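Local coordinates for amidohydrolase 3 domain-containing protein (Pyrococcus furiosus, PDB 3ICJ) that is uncharacterized but, as a two-zinc member of the amidohydrolase family, probably hydrolyses carbon-nitrogen bonds other than peptide bonds, at residues 107-112 with 218-223; 242-247 with 265-270; 272-277 with 341-346. All blocks are in the same frame, centred on the assembly; numbering follows the deposited sequence. Where two conformers were deposited one is given.

Contact 2 is the most central of the three: parallel strands of the barrel are joined by backbone hydrogen bonds, and M242 and Y268 pack on the side near the zinc site. Contacts 1 and 3 lie farther out, where helices and loops meet largely through side chains. Contact 1 is only partly buried and mixes a histidine-carboxylate bond with packing on aromatic rings, whereas contact 3 is buried and made of leucines alone. The chain ties them together: helix 217-233 of contact 1 leads into strand 236-244 of contact 2, and strand 264-269 leads into helix 274-280 of contact 3. Y220 packs on K247, while a salt bridge from E246 to K276 joins contacts 2 and 3.

Contact 1: residues 107-112 with 218-223; sequences LGMSLE and KDYKHY
Two helices of the amidohydrolase barrel cross at G108 and Y223: helix 104-112, which follows the strand that carries the zinc ligand H101, with the ligand H103 just beyond its end, and helix 217-233, which leads into strand 236-244. Their local axes pass 9.0 Å apart at 82°, a nearly perpendicular crossing, and glycine makes the close approach possible. G108 CA lies 3.2 Å from Y223 O in a CA-H...O contact, and a CB on this residue would run into that carbonyl oxygen.

Around this point the Y223 ring is held between the helices. In the conformer described here, M109 sets its CG over one face, 3.6 Å from the ring centroid, as a CH-pi contact, with the sulfur lying obliquely farther along; D219 O lies over the opposite face. At the ring edge sits E112 OE1, 3.3 Å from Y223 CD1. The same oxygen accepts a bond from H222 ND1 at 2.8 Å, somewhat bent at 134°. It lies in the plane of the imidazole; the donor comes from above the carboxylate plane, and the two planes stand almost perpendicular. H222 can reach it because its CG is anti to the backbone N (chi1 -165°). E112 OE2 is bonded to S226 OG, giving the carboxylate a second hold on helix 217-233. Beyond the sulfur, M109 CE reaches the neighbouring aromatic ring, 3.8 Å from Y220 CE2.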
loop_
_atom_site.group_PDB
_atom_site.type_symbol
_atom_site.label_atom_id
_atom_site.label_comp_id
_atom_site.label_asym_id
_atom_site.label_seq_id
_atom_site.Cartn_x
_atom_site.Cartn_y
_atom_site.Cartn_z
ATOM N N LEU A 107 7.052 -0.137 4.722
ATOM C CA LEU A 107 7.246 1.317 4.655
ATOM C C LEU A 107 8.104 1.786 5.831
ATOM O O LEU A 107 9.039 2.547 5.640
ATOM C CB LEU A 107 5.922 2.103 4.614
ATOM C CG LEU A 107 6.002 3.645 4.738
ATOM C CD1 LEU A 107 6.919 4.319 3.675
ATOM C CD2 LEU A 107 4.594 4.283 4.713
ATOM N N GLY A 108 7.794 1.311 7.034
ATOM C CA GLY A 108 8.623 1.618 8.215
ATOM C C GLY A 108 10.084 1.195 8.131
ATOM O O GLY A 108 10.974 1.970 8.529
ATOM N N MET A 109 10.325 -0.027 7.633
ATOM C CA MET A 109 11.678 -0.552 7.398
ATOM C C MET A 109 12.420 0.399 6.449
ATOM O O MET A 109 13.585 0.747 6.684
ATOM C CB MET A 109 11.641 -1.986 6.798
ATOM C CG MET A 109 10.954 -3.094 7.638
ATOM S SD MET A 109 10.709 -4.731 6.851
ATOM C CE MET A 109 9.458 -5.504 7.864
ATOM N N SER A 110 11.716 0.827 5.391
ATOM C CA SER A 110 12.294 1.680 4.343
ATOM C C SER A 110 12.699 3.069 4.831
ATOM O O SER A 110 13.739 3.599 4.417
ATOM C CB SER A 110 11.342 1.786 3.153
ATOM O OG SER A 110 11.352 0.573 2.425
ATOM N N LEU A 111 11.882 3.656 5.705
ATOM C CA LEU A 111 12.193 4.951 6.328
ATOM C C LEU A 111 13.414 4.895 7.270
ATOM O O LEU A 111 14.138 5.880 7.400
ATOM C CB LEU A 111 10.963 5.493 7.081
ATOM C CG LEU A 111 9.745 5.780 6.193
ATOM C CD1 LEU A 111 8.435 5.855 7.019
ATOM C CD2 LEU A 111 9.952 7.019 5.333
ATOM N N GLU A 112 13.615 3.746 7.923
ATOM C CA GLU A 112 14.743 3.514 8.838
ATOM C C GLU A 112 16.059 3.150 8.162
ATOM O O GLU A 112 17.106 3.234 8.796
ATOM C CB GLU A 112 14.419 2.372 9.807
ATOM C CG GLU A 112 14.056 2.790 11.214
ATOM C CD GLU A 112 12.570 2.955 11.402
ATOM O OE1 GLU A 112 11.987 2.167 12.179
ATOM O OE2 GLU A 112 11.982 3.863 10.769
ATOM N N LYS A 218 8.624 -6.153 18.807
ATOM C CA LYS A 218 9.043 -4.768 19.084
ATOM C C LYS A 218 9.578 -4.038 17.842
ATOM O O LYS A 218 9.227 -2.875 17.608
ATOM C CB LYS A 218 10.112 -4.726 20.185
ATOM C CG LYS A 218 9.609 -4.537 21.606
ATOM C CD LYS A 218 10.756 -4.661 22.624
ATOM C CE LYS A 218 11.837 -3.578 22.467
ATOM N NZ LYS A 218 11.511 -2.329 23.215
ATOM N N ASP A 219 10.416 -4.713 17.047
ATOM C CA ASP A 219 10.895 -4.137 15.774
ATOM C C ASP A 219 9.704 -3.778 14.877
ATOM O O ASP A 219 9.670 -2.684 14.301
ATOM C CB ASP A 219 11.782 -5.099 14.994
ATOM C CG ASP A 219 13.087 -5.425 15.683
ATOM O OD1 ASP A 219 13.655 -4.568 16.390
ATOM O OD2 ASP A 219 13.570 -6.554 15.467
ATOM N N TYR A 220 8.721 -4.672 14.781
ATOM C CA TYR A 220 7.537 -4.396 13.945
ATOM C C TYR A 220 6.678 -3.247 14.444
ATOM O O TYR A 220 6.185 -2.468 13.625
ATOM C CB TYR A 220 6.655 -5.626 13.738
ATOM C CG TYR A 220 7.114 -6.505 12.611
ATOM C CD1 TYR A 220 8.106 -7.459 12.811
ATOM C CD2 TYR A 220 6.575 -6.371 11.336
ATOM C CE1 TYR A 220 8.545 -8.277 11.773
ATOM C CE2 TYR A 220 7.005 -7.195 10.275
ATOM C CZ TYR A 220 7.993 -8.147 10.513
ATOM O OH TYR A 220 8.439 -8.963 9.494
ATOM N N LYS A 221 6.553 -3.110 15.769
ATOM C CA LYS A 221 5.816 -1.983 16.373
ATOM C C LYS A 221 6.457 -0.667 15.975
ATOM O O LYS A 221 5.772 0.289 15.624
ATOM C CB LYS A 221 5.800 -2.097 17.902
ATOM C CG LYS A 221 4.883 -3.185 18.462
ATOM C CD LYS A 221 5.016 -3.265 19.973
ATOM C CE LYS A 221 4.286 -2.107 20.636
ATOM N NZ LYS A 221 4.622 -2.002 22.089
ATOM N N HIS A 222 7.783 -0.641 16.042
ATOM C CA HIS A 222 8.571 0.522 15.681
ATOM C C HIS A 222 8.412 0.890 14.191
ATOM O O HIS A 222 8.178 2.053 13.860
ATOM C CB HIS A 222 10.036 0.294 16.045
ATOM C CG HIS A 222 10.847 1.550 16.035
ATOM N ND1 HIS A 222 11.376 2.082 14.880
ATOM C CD2 HIS A 222 11.196 2.394 17.033
ATOM C CE1 HIS A 222 12.028 3.193 15.168
ATOM N NE2 HIS A 222 11.934 3.405 16.468
ATOM N N TYR A 223 8.528 -0.102 13.310
ATOM C CA TYR A 223 8.294 0.100 11.864
ATOM C C TYR A 223 6.919 0.667 11.579
ATOM O O TYR A 223 6.773 1.633 10.825
ATOM C CB TYR A 223 8.496 -1.217 11.079
ATOM C CG TYR A 223 9.943 -1.711 11.108
ATOM C CD1 TYR A 223 11.002 -0.802 11.127
ATOM C CD2 TYR A 223 10.249 -3.072 11.116
ATOM C CE1 TYR A 223 12.324 -1.225 11.153
ATOM C CE2 TYR A 223 11.583 -3.508 11.141
ATOM C CZ TYR A 223 12.606 -2.574 11.162
ATOM O OH TYR A 223 13.919 -2.965 11.183
#

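Contact 2: residues 242-247 with 265-270; sequences MSVGEK and VFAYLS
The carbonyl oxygen V244 O receives the S270 N-H at 2.8 Å, an almost straight bond (170°) whose donor nevertheless stands above the carbonyl plane. L269 adds a CA-H...O contact to the same oxygen, L269 CA lying 3.4 Å from V244 O. At the other end of the same residue, V244 N gives its hydrogen to Y268 O at 3.1 Å and 174°. V244 is thus bonded through both its N and its O to the residues flanking L269, the regular pattern of a parallel bridge. The bridge closes the beta-alpha-beta unit formed by strand 236-244, helix 246-257 and strand 264-269, and the chain leaves it through G245, the N-cap position of that helix.

The two sides of the sheet have different chemistry. Facing the helix, V244 CB packs on L269 CD2 at 3.8 Å and V244 CG2 on A267 CB at 3.9 Å, while L249 and L252 of the helix cover the valine. On the other face M242 and Y268 run side by side, the methionine close to the zinc ligands H101 and H103. Bends at chi2 (-60°) and chi3 fold the methionine back so that M242 CE comes 3.5 Å from Y268 CD1, and SD lies obliquely to the ring in a Met-aromatic contact. An alanine in place of M242 would lack CG, SD and CE, and is likely to open a gap beside the Y268 ring and H101 and to lose the Met-aromatic contact. The phenol itself is tethered at Y268 OH by D344 OD2, and R370 makes a cation-pi contact with its ring.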
loop_
_atom_site.group_PDB
_atom_site.type_symbol
_atom_site.label_atom_id
_atom_site.label_comp_id
_atom_site.label_asym_id
_atom_site.label_seq_id
_atom_site.Cartn_x
_atom_site.Cartn_y
_atom_site.Cartn_z
ATOM N N MET A 242 -1.899 -4.503 3.572
ATOM C CA MET A 242 -1.925 -5.793 2.864
ATOM C C MET A 242 -0.804 -6.688 3.355
ATOM O O MET A 242 0.221 -6.185 3.773
ATOM C CB MET A 242 -1.731 -5.615 1.349
ATOM C CG MET A 242 -2.853 -4.908 0.590
ATOM S SD MET A 242 -4.499 -5.643 0.628
ATOM C CE MET A 242 -5.115 -4.304 1.622
ATOM N N SER A 243 -1.006 -8.006 3.265
ATOM C CA SER A 243 0.001 -9.020 3.642
ATOM C C SER A 243 0.502 -8.891 5.085
ATOM O O SER A 243 1.706 -8.821 5.327
ATOM C CB SER A 243 1.182 -9.005 2.658
ATOM O OG SER A 243 0.736 -9.231 1.336
ATOM N N VAL A 244 -0.426 -8.819 6.037
ATOM C CA VAL A 244 -0.067 -8.768 7.452
ATOM C C VAL A 244 0.275 -10.212 7.896
ATOM O O VAL A 244 -0.601 -11.091 7.891
ATOM C CB VAL A 244 -1.224 -8.157 8.323
ATOM C CG1 VAL A 244 -0.829 -8.092 9.783
ATOM C CG2 VAL A 244 -1.649 -6.764 7.820
ATOM N N GLY A 245 1.549 -10.449 8.226
ATOM C CA GLY A 245 2.019 -11.742 8.735
ATOM C C GLY A 245 1.906 -11.851 10.249
ATOM O O GLY A 245 1.370 -10.952 10.899
ATOM N N GLU A 246 2.430 -12.943 10.805
ATOM C CA GLU A 246 2.321 -13.252 12.237
ATOM C C GLU A 246 2.806 -12.120 13.140
ATOM O O GLU A 246 2.048 -11.671 14.008
ATOM C CB GLU A 246 3.066 -14.551 12.604
ATOM C CG GLU A 246 2.535 -15.819 11.944
ATOM C CD GLU A 246 1.635 -16.670 12.849
ATOM O OE1 GLU A 246 1.499 -16.356 14.053
ATOM O OE2 GLU A 246 1.072 -17.670 12.343
ATOM N N LYS A 247 4.050 -11.672 12.945
ATOM C CA LYS A 247 4.645 -10.648 13.812
ATOM C C LYS A 247 4.058 -9.243 13.636
ATOM O O LYS A 247 3.915 -8.517 14.624
ATOM C CB LYS A 247 6.180 -10.632 13.690
ATOM C CG LYS A 247 6.824 -11.830 14.390
ATOM C CD LYS A 247 8.328 -11.903 14.179
ATOM C CE LYS A 247 8.890 -13.050 15.005
ATOM N NZ LYS A 247 10.326 -13.351 14.700
ATOM N N VAL A 265 -6.643 1.276 10.434
ATOM C CA VAL A 265 -5.795 0.254 9.810
ATOM C C VAL A 265 -6.701 -0.924 9.500
ATOM O O VAL A 265 -7.236 -1.558 10.405
ATOM C CB VAL A 265 -4.645 -0.201 10.737
ATOM C CG1 VAL A 265 -3.863 -1.378 10.104
ATOM C CG2 VAL A 265 -3.703 0.954 11.085
ATOM N N PHE A 266 -6.924 -1.171 8.215
ATOM C CA PHE A 266 -7.751 -2.297 7.803
ATOM C C PHE A 266 -6.806 -3.415 7.362
ATOM O O PHE A 266 -6.223 -3.356 6.285
ATOM C CB PHE A 266 -8.741 -1.895 6.699
ATOM C CG PHE A 266 -9.753 -0.870 7.139
ATOM C CD1 PHE A 266 -11.030 -1.261 7.568
ATOM C CD2 PHE A 266 -9.432 0.483 7.124
ATOM C CE1 PHE A 266 -11.978 -0.307 7.988
ATOM C CE2 PHE A 266 -10.353 1.448 7.567
ATOM C CZ PHE A 266 -11.633 1.061 7.988
ATOM N N ALA A 267 -6.637 -4.413 8.224
ATOM C CA ALA A 267 -5.581 -5.411 8.050
ATOM C C ALA A 267 -6.049 -6.555 7.167
ATOM O O ALA A 267 -7.097 -7.149 7.425
ATOM C CB ALA A 267 -5.116 -5.932 9.431
ATOM N N TYR A 268 -5.301 -6.823 6.101
ATOM C CA TYR A 268 -5.591 -7.964 5.222
ATOM C C TYR A 268 -4.467 -8.964 5.457
ATOM O O TYR A 268 -3.330 -8.749 5.029
ATOM C CB TYR A 268 -5.665 -7.547 3.747
ATOM C CG TYR A 268 -6.999 -6.924 3.363
ATOM C CD1 TYR A 268 -7.384 -5.682 3.869
ATOM C CD2 TYR A 268 -7.873 -7.582 2.509
ATOM C CE1 TYR A 268 -8.598 -5.096 3.526
ATOM C CE2 TYR A 268 -9.117 -7.015 2.158
ATOM C CZ TYR A 268 -9.465 -5.768 2.675
ATOM O OH TYR A 268 -10.665 -5.202 2.357
ATOM N N LEU A 269 -4.806 -10.045 6.151
ATOM C CA LEU A 269 -3.819 -10.977 6.714
ATOM C C LEU A 269 -3.273 -11.936 5.673
ATOM O O LEU A 269 -3.970 -12.266 4.715
ATOM C CB LEU A 269 -4.462 -11.802 7.847
ATOM C CG LEU A 269 -5.196 -11.111 9.009
ATOM C CD1 LEU A 269 -5.490 -12.077 10.160
ATOM C CD2 LEU A 269 -4.405 -9.960 9.506
ATOM N N SER A 270 -2.031 -12.391 5.852
ATOM C CA SER A 270 -1.545 -13.528 5.075
ATOM C C SER A 270 -2.355 -14.792 5.454
ATOM O O SER A 270 -2.787 -14.938 6.621
ATOM C CB SER A 270 -0.038 -13.733 5.272
ATOM O OG SER A 270 0.237 -14.516 6.412
#

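Contact 3: residues 272-277 with 341-346; sequences ELLDKL and LGLDVA
L277, on helix 274-280, meets the loop that follows helix 328-338 at two points along its side chain. At the root, L277 CB stands 4.4 Å from L341 CD1. From there CG is anti to the carbonyl carbon (chi1 -63°) and L277 CD1 continues away from CA (chi2 -162°), which carries this methyl to L343 CD1 at 3.9 Å. One side chain thus spans both leucines of the loop.

L274, nearly one helical turn earlier, does the same with a single methyl: its CD2 is 3.9 Å from L341 CD1 and 4.3 Å from L343 CD1. L274 meets L341, and L277 meets L343, at a slant, chiefly through their terminal methyls. G342, the C-prime residue of a Schellman motif with positive phi (65°), turns the chain at the end of helix 328-338; on either side of it the CB atoms of L341 and L343 both head toward helix 274-280.

The contact joins this helix to the loop entering barrel strand 346-349. Salt bridges from D275 to R337 and from K276 to E246 hold the helix at its more exposed positions. With purely apolar atoms meeting, the pairing rests on burial and shape rather than on directional bonds.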
loop_
_atom_site.group_PDB
_atom_site.type_symbol
_atom_site.label_atom_id
_atom_site.label_comp_id
_atom_site.label_asym_id
_atom_site.label_seq_id
_atom_site.Cartn_x
_atom_site.Cartn_y
_atom_site.Cartn_z
ATOM N N GLU A 272 -1.641 -17.858 6.018
ATOM C CA GLU A 272 -1.045 -18.644 7.111
ATOM C C GLU A 272 -1.713 -18.393 8.452
ATOM O O GLU A 272 -1.718 -19.259 9.294
ATOM C CB GLU A 272 0.443 -18.334 7.263
ATOM C CG GLU A 272 1.322 -18.930 6.166
ATOM C CD GLU A 272 1.383 -18.053 4.925
ATOM O OE1 GLU A 272 1.260 -16.809 5.064
ATOM O OE2 GLU A 272 1.552 -18.610 3.815
ATOM N N LEU A 273 -2.252 -17.195 8.649
ATOM C CA LEU A 273 -2.946 -16.849 9.885
ATOM C C LEU A 273 -4.344 -17.463 10.050
ATOM O O LEU A 273 -4.874 -17.428 11.152
ATOM C CB LEU A 273 -3.025 -15.317 10.068
ATOM C CG LEU A 273 -1.695 -14.738 10.572
ATOM C CD1 LEU A 273 -1.644 -13.232 10.354
ATOM C CD2 LEU A 273 -1.556 -15.067 12.055
ATOM N N LEU A 274 -4.936 -18.007 8.983
ATOM C CA LEU A 274 -6.277 -18.632 9.069
ATOM C C LEU A 274 -6.424 -19.771 10.084
ATOM O O LEU A 274 -7.474 -19.877 10.731
ATOM C CB LEU A 274 -6.785 -19.090 7.702
ATOM C CG LEU A 274 -7.190 -17.967 6.740
ATOM C CD1 LEU A 274 -7.173 -18.480 5.305
ATOM C CD2 LEU A 274 -8.538 -17.369 7.105
ATOM N N ASP A 275 -5.393 -20.615 10.227
ATOM C CA ASP A 275 -5.416 -21.675 11.225
ATOM C C ASP A 275 -5.697 -21.159 12.650
ATOM O O ASP A 275 -6.547 -21.711 13.340
ATOM C CB ASP A 275 -4.113 -22.479 11.238
ATOM C CG ASP A 275 -3.929 -23.371 10.015
ATOM O OD1 ASP A 275 -4.876 -23.637 9.243
ATOM O OD2 ASP A 275 -2.787 -23.819 9.834
ATOM N N LYS A 276 -4.995 -20.098 13.069
ATOM C CA LYS A 276 -5.148 -19.551 14.417
ATOM C C LYS A 276 -6.476 -18.812 14.581
ATOM O O LYS A 276 -7.111 -18.915 15.638
ATOM C CB LYS A 276 -3.965 -18.636 14.782
ATOM C CG LYS A 276 -2.667 -19.395 15.085
ATOM C CD LYS A 276 -1.531 -18.425 15.375
ATOM C CE LYS A 276 -0.238 -19.196 15.653
ATOM N NZ LYS A 276 0.854 -18.298 16.135
ATOM N N LEU A 277 -6.903 -18.113 13.521
ATOM C CA LEU A 277 -8.221 -17.461 13.504
ATOM C C LEU A 277 -9.386 -18.459 13.671
ATOM O O LEU A 277 -10.264 -18.248 14.517
ATOM C CB LEU A 277 -8.407 -16.580 12.252
ATOM C CG LEU A 277 -7.530 -15.347 11.982
ATOM C CD1 LEU A 277 -8.210 -14.430 10.941
ATOM C CD2 LEU A 277 -7.243 -14.551 13.227
ATOM N N LEU A 341 -15.927 -16.713 8.294
ATOM C CA LEU A 341 -15.259 -15.740 9.190
ATOM C C LEU A 341 -15.616 -14.279 8.865
ATOM O O LEU A 341 -15.125 -13.346 9.525
ATOM C CB LEU A 341 -13.730 -15.933 9.184
ATOM C CG LEU A 341 -13.193 -17.289 9.688
ATOM C CD1 LEU A 341 -11.694 -17.403 9.433
ATOM C CD2 LEU A 341 -13.503 -17.511 11.151
ATOM N N GLY A 342 -16.450 -14.081 7.833
ATOM C CA GLY A 342 -16.856 -12.752 7.384
ATOM C C GLY A 342 -15.707 -11.904 6.826
ATOM O O GLY A 342 -15.813 -10.681 6.761
ATOM N N LEU A 343 -14.606 -12.546 6.429
ATOM C CA LEU A 343 -13.414 -11.800 5.992
ATOM C C LEU A 343 -13.457 -11.499 4.499
ATOM O O LEU A 343 -13.919 -12.317 3.708
ATOM C CB LEU A 343 -12.124 -12.566 6.344
ATOM C CG LEU A 343 -11.786 -12.731 7.828
ATOM C CD1 LEU A 343 -10.657 -13.750 8.024
ATOM C CD2 LEU A 343 -11.404 -11.382 8.444
ATOM N N ASP A 344 -12.999 -10.299 4.124
ATOM C CA ASP A 344 -12.763 -9.931 2.720
ATOM C C ASP A 344 -11.577 -10.714 2.109
ATOM O O ASP A 344 -10.689 -11.208 2.822
ATOM C CB ASP A 344 -12.478 -8.410 2.618
ATOM C CG ASP A 344 -12.726 -7.842 1.209
ATOM O OD1 ASP A 344 -13.342 -8.529 0.349
ATOM O OD2 ASP A 344 -12.321 -6.686 0.979
ATOM N N VAL A 345 -11.552 -10.828 0.785
ATOM C CA VAL A 345 -10.404 -11.420 0.094
ATOM C C VAL A 345 -9.898 -10.440 -0.966
ATOM O O VAL A 345 -10.669 -9.980 -1.842
ATOM C CB VAL A 345 -10.765 -12.804 -0.540
ATOM C CG1 VAL A 345 -9.563 -13.411 -1.276
ATOM C CG2 VAL A 345 -11.278 -13.782 0.515
ATOM N N ALA A 346 -8.617 -10.104 -0.870
ATOM C CA ALA A 346 -7.964 -9.233 -1.831
ATOM C C ALA A 346 -6.953 -10.055 -2.594
ATOM O O ALA A 346 -6.150 -10.770 -2.000
ATOM C CB ALA A 346 -7.278 -8.083 -1.134
#